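Local coordinates for protein chinitase A (Streptomyces coelicolor, PDB 3EBV) that probably hydrolyses internal glycosidic links of chitin with its family 18 glycosyl hydrolase domain, the part of the longer protein represented here, at residues Val61-Gln72 and Met108-Val116. Sequence-based numbering, arbitrary orientation. Where two conformers were deposited one is given.
Sequences VDQFKADVRAKQ and MREYGFDGV
Phe64 and Phe113 meet rim to rim, CZ of Phe64 lying 3.7 Å from CZ of Phe113, with the ring planes turned 76° apart and neither ring over the face of the other. The ring of Phe64 leaves helix 61-73 with its CG opposite the backbone N (chi1 173°), which carries it across to Tyr111, where CE2 of Phe64 touches CD1 of Tyr111 at 3.9 Å. Val68 CG2 lies over one face of the Phe64 ring, displaced toward its rim, while Val68 CG1 packs near the carbonyl oxygens of Tyr111 and Gly112. Behind this group, Val78 and Ile80 of strand 77-84 receive Phe113. The arrangement belongs to the (beta/alpha)8 barrel of family 18 glycosyl hydrolases: helix 61-73 and helix 94-111 are successive outer helices flanking strand 77-84, and Gly112, the first residue beyond the second helix, has positive phi and turns the chain toward the parallel barrel strand 115-120. Towards the start of helix 61-73, Val61 CG1 approaches CE1 of Tyr111, and the aliphatic part of Lys65 runs obliquely past the same ring. The extended Lys65 chain ends in a salt bridge, its NZ 2.9 Å from Glu110 OE2 and well above the carboxylate plane. One water donates to both Lys65 O and Tyr111 O, linking the backbones. At the other end, Gln72 NE2 makes two bonds: a nearly straight one to Gly112 O (2.8 Å, 168° at the hydrogen), with the acceptor in the plane of the Gln72 side-chain amide, and another to Asp114 OD2 (2.9 Å), which it meets from above the carboxylate plane. A leucine in place of Gln72 would probably leave Gly112 O and Asp114 OD2 without this donor and the turn less firmly tied to the helix. Asp114 OD2 also accepts a hydrogen bond from the backbone N of Val78, at the start of the intervening strand.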
ATOM      1  N   VAL A  61      -3.582 -19.701  13.937  1.00 23.74           N
ATOM      2  CA  VAL A  61      -2.352 -19.545  13.139  1.00 23.64           C
ATOM      3  C   VAL A  61      -2.315 -20.550  11.986  1.00 24.10           C
ATOM      4  O   VAL A  61      -2.000 -20.199  10.843  1.00 23.63           O
ATOM      5  CB  VAL A  61      -1.065 -19.626  14.016  1.00 23.77           C
ATOM      6  CG1 VAL A  61       0.196 -19.711  13.160  1.00 23.92           C
ATOM      7  CG2 VAL A  61      -0.990 -18.421  14.949  1.00 23.73           C
ATOM      8  N   ASP A  62      -2.646 -21.813  12.273  1.00 23.99           N
ATOM      9  CA  ASP A  62      -2.657 -22.817  11.219  1.00 24.40           C
ATOM     10  C   ASP A  62      -3.613 -22.482  10.063  1.00 23.23           C
ATOM     11  O   ASP A  62      -3.274 -22.672   8.896  1.00 23.11           O
ATOM     12  CB  ASP A  62      -2.959 -24.207  11.801  1.00 26.12           C
ATOM     13  CG  ASP A  62      -1.734 -24.856  12.459  1.00 30.00           C
ATOM     14  OD1 ASP A  62      -0.605 -24.298  12.422  1.00 33.30           O
ATOM     15  OD2 ASP A  62      -1.917 -25.958  13.018  1.00 34.58           O
ATOM     16  N   GLN A  63      -4.814 -22.007  10.400  1.00 22.52           N
ATOM     17  CA  GLN A  63      -5.795 -21.656   9.379  1.00 21.47           C
ATOM     18  C   GLN A  63      -5.338 -20.414   8.582  1.00 20.05           C
ATOM     19  O   GLN A  63      -5.484 -20.387   7.365  1.00 19.94           O
ATOM     20  CB  GLN A  63      -7.183 -21.438   9.974  1.00 22.95           C
ATOM     21  CG  GLN A  63      -8.255 -21.296   8.924  1.00 25.52           C
ATOM     22  CD  GLN A  63      -8.383 -22.537   8.032  1.00 30.06           C
ATOM     23  OE1 GLN A  63      -8.096 -22.501   6.823  1.00 30.76           O
ATOM     24  NE2 GLN A  63      -8.827 -23.645   8.634  1.00 30.82           N
ATOM     25  N   PHE A  64      -4.781 -19.445   9.291  1.00 19.39           N
ATOM     26  CA  PHE A  64      -4.203 -18.229   8.637  1.00 18.29           C
ATOM     27  C   PHE A  64      -3.112 -18.638   7.632  1.00 18.70           C
ATOM     28  O   PHE A  64      -3.155 -18.261   6.432  1.00 18.20           O
ATOM     29  CB  PHE A  64      -3.655 -17.304   9.716  1.00 17.66           C
ATOM     30  CG  PHE A  64      -2.904 -16.115   9.177  1.00 17.49           C
ATOM     31  CD1 PHE A  64      -3.616 -15.027   8.653  1.00 17.82           C
ATOM     32  CD2 PHE A  64      -1.521 -16.084   9.181  1.00 17.92           C
ATOM     33  CE1 PHE A  64      -2.940 -13.901   8.153  1.00 16.98           C
ATOM     34  CE2 PHE A  64      -0.828 -14.986   8.676  1.00 20.55           C
ATOM     35  CZ  PHE A  64      -1.554 -13.875   8.171  1.00 18.93           C
ATOM     36  N   LYS A  65      -2.171 -19.466   8.085  1.00 18.89           N
ATOM     37  CA  LYS A  65      -1.128 -19.947   7.184  1.00 19.65           C
ATOM     38  C   LYS A  65      -1.684 -20.679   5.971  1.00 19.51           C
ATOM     39  O   LYS A  65      -1.181 -20.517   4.854  1.00 20.22           O
ATOM     40  CB  LYS A  65      -0.097 -20.823   7.920  1.00 20.67           C
ATOM     41  CG  LYS A  65       0.755 -20.090   8.905  1.00 22.11           C
ATOM     42  CD  LYS A  65       1.797 -21.045   9.481  1.00 25.53           C
ATOM     43  CE  LYS A  65       2.637 -20.383  10.547  1.00 28.90           C
ATOM     44  NZ  LYS A  65       3.554 -21.385  11.221  1.00 32.08           N
ATOM     45  N   ALA A  66      -2.718 -21.506   6.193  1.00 19.51           N
ATOM     46  CA  ALA A  66      -3.351 -22.241   5.112  1.00 19.76           C
ATOM     47  C   ALA A  66      -4.056 -21.322   4.106  1.00 19.03           C
ATOM     48  O   ALA A  66      -3.996 -21.531   2.894  1.00 20.33           O
ATOM     49  CB  ALA A  66      -4.356 -23.285   5.689  1.00 19.19           C
ATOM     50  N   ASP A  67      -4.726 -20.302   4.657  1.00 19.74           N
ATOM     51  CA  ASP A  67      -5.427 -19.303   3.863  1.00 18.81           C
ATOM     52  C   ASP A  67      -4.425 -18.506   3.001  1.00 17.83           C
ATOM     53  O   ASP A  67      -4.692 -18.262   1.824  1.00 17.92           O
ATOM     54  CB  ASP A  67      -6.161 -18.340   4.782  1.00 18.80           C
ATOM     55  CG  ASP A  67      -7.428 -18.951   5.421  1.00 20.12           C
ATOM     56  OD1 ASP A  67      -7.793 -20.103   5.073  1.00 21.19           O
ATOM     57  OD2 ASP A  67      -8.038 -18.250   6.254  1.00 20.23           O
ATOM     58  N   VAL A  68      -3.289 -18.130   3.599  1.00 17.33           N
ATOM     59  CA  VAL A  68      -2.219 -17.474   2.828  1.00 17.81           C
ATOM     60  C   VAL A  68      -1.755 -18.353   1.648  1.00 18.06           C
ATOM     61  O   VAL A  68      -1.675 -17.883   0.507  1.00 18.67           O
ATOM     62  CB  VAL A  68      -1.071 -17.033   3.733  1.00 16.47           C
ATOM     63  CG1 VAL A  68       0.137 -16.561   2.898  1.00 17.31           C
ATOM     64  CG2 VAL A  68      -1.527 -15.923   4.708  1.00 18.43           C
ATOM     65  N   ARG A  69      -1.489 -19.631   1.926  1.00 19.15           N
ATOM     66  CA  ARG A  69      -1.057 -20.560   0.879  0.70 20.48           C
ATOM     67  C   ARG A  69      -2.097 -20.681  -0.222  1.00 18.85           C
ATOM     68  O   ARG A  69      -1.753 -20.704  -1.414  1.00 19.06           O
ATOM     69  CB  ARG A  69      -0.752 -21.956   1.458  0.70 20.24           C
ATOM     70  CG  ARG A  69       0.366 -21.971   2.453  0.70 23.30           C
ATOM     71  CD  ARG A  69       0.796 -23.422   2.817  0.70 24.19           C
ATOM     72  NE  ARG A  69      -0.337 -24.350   2.938  0.70 29.60           N
ATOM     73  CZ  ARG A  69      -0.927 -24.726   4.081  0.70 30.61           C
ATOM     74  NH1 ARG A  69      -1.952 -25.575   4.025  0.70 31.32           N
ATOM     75  NH2 ARG A  69      -0.509 -24.272   5.267  0.70 28.24           N
ATOM     76  N   ALA A  70      -3.378 -20.758   0.160  1.00 18.32           N
ATOM     77  CA  ALA A  70      -4.441 -20.844  -0.835  1.00 18.73           C
ATOM     78  C   ALA A  70      -4.538 -19.589  -1.719  1.00 18.72           C
ATOM     79  O   ALA A  70      -4.793 -19.691  -2.916  1.00 20.07           O
ATOM     80  CB  ALA A  70      -5.815 -21.165  -0.167  1.00 19.19           C
ATOM     81  N   LYS A  71      -4.357 -18.406  -1.108  1.00 18.75           N
ATOM     82  CA  LYS A  71      -4.339 -17.164  -1.907  1.00 17.99           C
ATOM     83  C   LYS A  71      -3.196 -17.211  -2.910  1.00 17.32           C
ATOM     84  O   LYS A  71      -3.349 -16.813  -4.071  1.00 16.61           O
ATOM     85  CB  LYS A  71      -4.160 -15.948  -0.981  1.00 17.68           C
ATOM     86  CG  LYS A  71      -5.472 -15.474  -0.294  1.00 17.61           C
ATOM     87  CD  LYS A  71      -6.528 -15.010  -1.304  1.00 17.65           C
ATOM     88  CE  LYS A  71      -7.841 -14.614  -0.640  1.00 16.41           C
ATOM     89  NZ  LYS A  71      -8.757 -14.035  -1.638  1.00 15.62           N
ATOM     90  N   GLN A  72      -2.036 -17.677  -2.446  1.00 18.01           N
ATOM     91  CA  GLN A  72      -0.854 -17.760  -3.329  1.00 18.65           C
ATOM     92  C   GLN A  72      -1.027 -18.744  -4.486  1.00 20.28           C
ATOM     93  O   GLN A  72      -0.574 -18.478  -5.601  1.00 20.14           O
ATOM     94  CB  GLN A  72       0.387 -18.073  -2.506  1.00 18.36           C
ATOM     95  CG  GLN A  72       0.762 -16.895  -1.580  1.00 18.26           C
ATOM     96  CD  GLN A  72       1.704 -17.259  -0.467  1.00 19.39           C
ATOM     97  OE1 GLN A  72       1.810 -18.442  -0.053  1.00 20.30           O
ATOM     98  NE2 GLN A  72       2.419 -16.252   0.044  1.00 18.83           N
HETATM   99  N   MSE A 108       8.429 -13.149   7.396  1.00 15.40           N
HETATM  100  CA  MSE A 108       8.086 -13.643   6.080  1.00 17.20           C
HETATM  101  C   MSE A 108       8.226 -15.166   5.975  1.00 17.45           C
HETATM  102  O   MSE A 108       7.313 -15.834   5.496  1.00 17.43           O
HETATM  103  CB  MSE A 108       8.953 -12.962   5.022  1.00 17.87           C
HETATM  104  CG  MSE A 108       8.589 -11.494   4.792  1.00 15.15           C
HETATM  105 SE   MSE A 108       9.947 -10.657   3.582  1.00 22.02          SE
HETATM  106  CE  MSE A 108       9.872 -11.882   2.084  1.00 18.89           C
ATOM    107  N   ARG A 109       9.347 -15.691   6.450  1.00 19.07           N
ATOM    108  CA  ARG A 109       9.590 -17.126   6.362  1.00 20.49           C
ATOM    109  C   ARG A 109       8.645 -17.924   7.266  1.00 20.68           C
ATOM    110  O   ARG A 109       8.198 -18.978   6.857  1.00 21.44           O
ATOM    111  CB  ARG A 109      11.032 -17.418   6.737  1.00 21.57           C
ATOM    112  CG  ARG A 109      12.023 -16.898   5.726  1.00 23.58           C
ATOM    113  CD  ARG A 109      11.917 -17.624   4.407  1.00 34.08           C
ATOM    114  NE  ARG A 109      12.472 -18.975   4.531  1.00 40.78           N
ATOM    115  CZ  ARG A 109      12.468 -19.896   3.568  1.00 44.87           C
ATOM    116  NH1 ARG A 109      11.933 -19.639   2.374  1.00 46.56           N
ATOM    117  NH2 ARG A 109      13.008 -21.088   3.809  1.00 46.61           N
ATOM    118  N   GLU A 110       8.337 -17.400   8.446  1.00 19.96           N
ATOM    119  CA  GLU A 110       7.425 -18.090   9.368  1.00 22.00           C
ATOM    120  C   GLU A 110       6.019 -18.250   8.811  1.00 22.22           C
ATOM    121  O   GLU A 110       5.403 -19.317   8.955  1.00 21.89           O
ATOM    122  CB  GLU A 110       7.354 -17.405  10.718  1.00 22.51           C
ATOM    123  CG  GLU A 110       6.266 -17.998  11.653  1.00 26.98           C
ATOM    124  CD  GLU A 110       6.564 -19.426  12.130  1.00 35.00           C
ATOM    125  OE1 GLU A 110       7.702 -19.916  11.922  1.00 38.31           O
ATOM    126  OE2 GLU A 110       5.636 -20.055  12.710  1.00 36.82           O
ATOM    127  N   TYR A 111       5.499 -17.203   8.160  1.00 20.64           N
ATOM    128  CA  TYR A 111       4.098 -17.233   7.708  1.00 20.64           C
ATOM    129  C   TYR A 111       3.939 -17.429   6.232  1.00 20.18           C
ATOM    130  O   TYR A 111       2.811 -17.568   5.760  1.00 21.55           O
ATOM    131  CB  TYR A 111       3.348 -15.958   8.169  1.00 21.51           C
ATOM    132  CG  TYR A 111       3.319 -15.856   9.659  1.00 21.73           C
ATOM    133  CD1 TYR A 111       2.339 -16.546  10.407  1.00 20.32           C
ATOM    134  CD2 TYR A 111       4.302 -15.163  10.347  1.00 20.91           C
ATOM    135  CE1 TYR A 111       2.336 -16.490  11.781  1.00 21.95           C
ATOM    136  CE2 TYR A 111       4.308 -15.100  11.732  1.00 22.47           C
ATOM    137  CZ  TYR A 111       3.321 -15.786  12.452  1.00 24.12           C
ATOM    138  OH  TYR A 111       3.358 -15.706  13.831  1.00 26.67           O
ATOM    139  N   GLY A 112       5.049 -17.431   5.487  1.00 19.75           N
ATOM    140  CA  GLY A 112       5.030 -17.565   4.051  1.00 19.30           C
ATOM    141  C   GLY A 112       4.689 -16.288   3.276  1.00 18.80           C
ATOM    142  O   GLY A 112       4.243 -16.370   2.137  1.00 19.78           O
ATOM    143  N   PHE A 113       4.955 -15.123   3.862  1.00 17.99           N
ATOM    144  CA  PHE A 113       4.637 -13.880   3.149  1.00 16.95           C
ATOM    145  C   PHE A 113       5.566 -13.647   1.966  1.00 17.14           C
ATOM    146  O   PHE A 113       6.758 -14.024   2.006  1.00 17.41           O
ATOM    147  CB  PHE A 113       4.731 -12.695   4.096  1.00 15.71           C
ATOM    148  CG  PHE A 113       3.717 -12.716   5.234  1.00 16.36           C
ATOM    149  CD1 PHE A 113       2.377 -13.054   5.006  1.00 20.02           C
ATOM    150  CD2 PHE A 113       4.119 -12.394   6.530  1.00 16.10           C
ATOM    151  CE1 PHE A 113       1.455 -13.066   6.087  1.00 19.54           C
ATOM    152  CE2 PHE A 113       3.229 -12.382   7.612  1.00 16.05           C
ATOM    153  CZ  PHE A 113       1.878 -12.698   7.379  1.00 17.36           C
ATOM    154  N   ASP A 114       5.025 -13.016   0.913  1.00 15.00           N
ATOM    155  CA  ASP A 114       5.775 -12.721  -0.301  1.00 15.00           C
ATOM    156  C   ASP A 114       6.681 -11.495  -0.211  1.00 13.70           C
ATOM    157  O   ASP A 114       7.465 -11.246  -1.136  1.00 15.21           O
ATOM    158  CB  ASP A 114       4.820 -12.563  -1.482  1.00 15.32           C
ATOM    159  CG  ASP A 114       4.035 -13.816  -1.724  1.00 15.53           C
ATOM    160  OD1 ASP A 114       4.694 -14.823  -2.122  1.00 18.31           O
ATOM    161  OD2 ASP A 114       2.812 -13.834  -1.468  1.00 16.23           O
ATOM    162  N   GLY A 115       6.576 -10.738   0.877  1.00 14.17           N
ATOM    163  CA  GLY A 115       7.316  -9.478   0.972  1.00 12.85           C
ATOM    164  C   GLY A 115       6.715  -8.588   2.023  1.00 14.23           C
ATOM    165  O   GLY A 115       6.033  -9.063   2.961  1.00 12.91           O
ATOM    166  N   VAL A 116       6.960  -7.274   1.854  1.00 12.54           N
ATOM    167  CA  VAL A 116       6.734  -6.326   2.918  1.00 11.95           C
ATOM    168  C   VAL A 116       6.120  -5.055   2.312  1.00 11.57           C
ATOM    169  O   VAL A 116       6.411  -4.690   1.143  1.00 11.48           O
ATOM    170  CB  VAL A 116       8.055  -5.965   3.676  1.00 12.66           C
ATOM    171  CG1 VAL A 116       9.101  -5.290   2.736  1.00 13.52           C
ATOM    172  CG2 VAL A 116       7.775  -5.132   4.915  1.00 12.75           C
TER
HETATM  173  O   HOH W   1       1.551 -19.617   4.572  1.00 23.84           O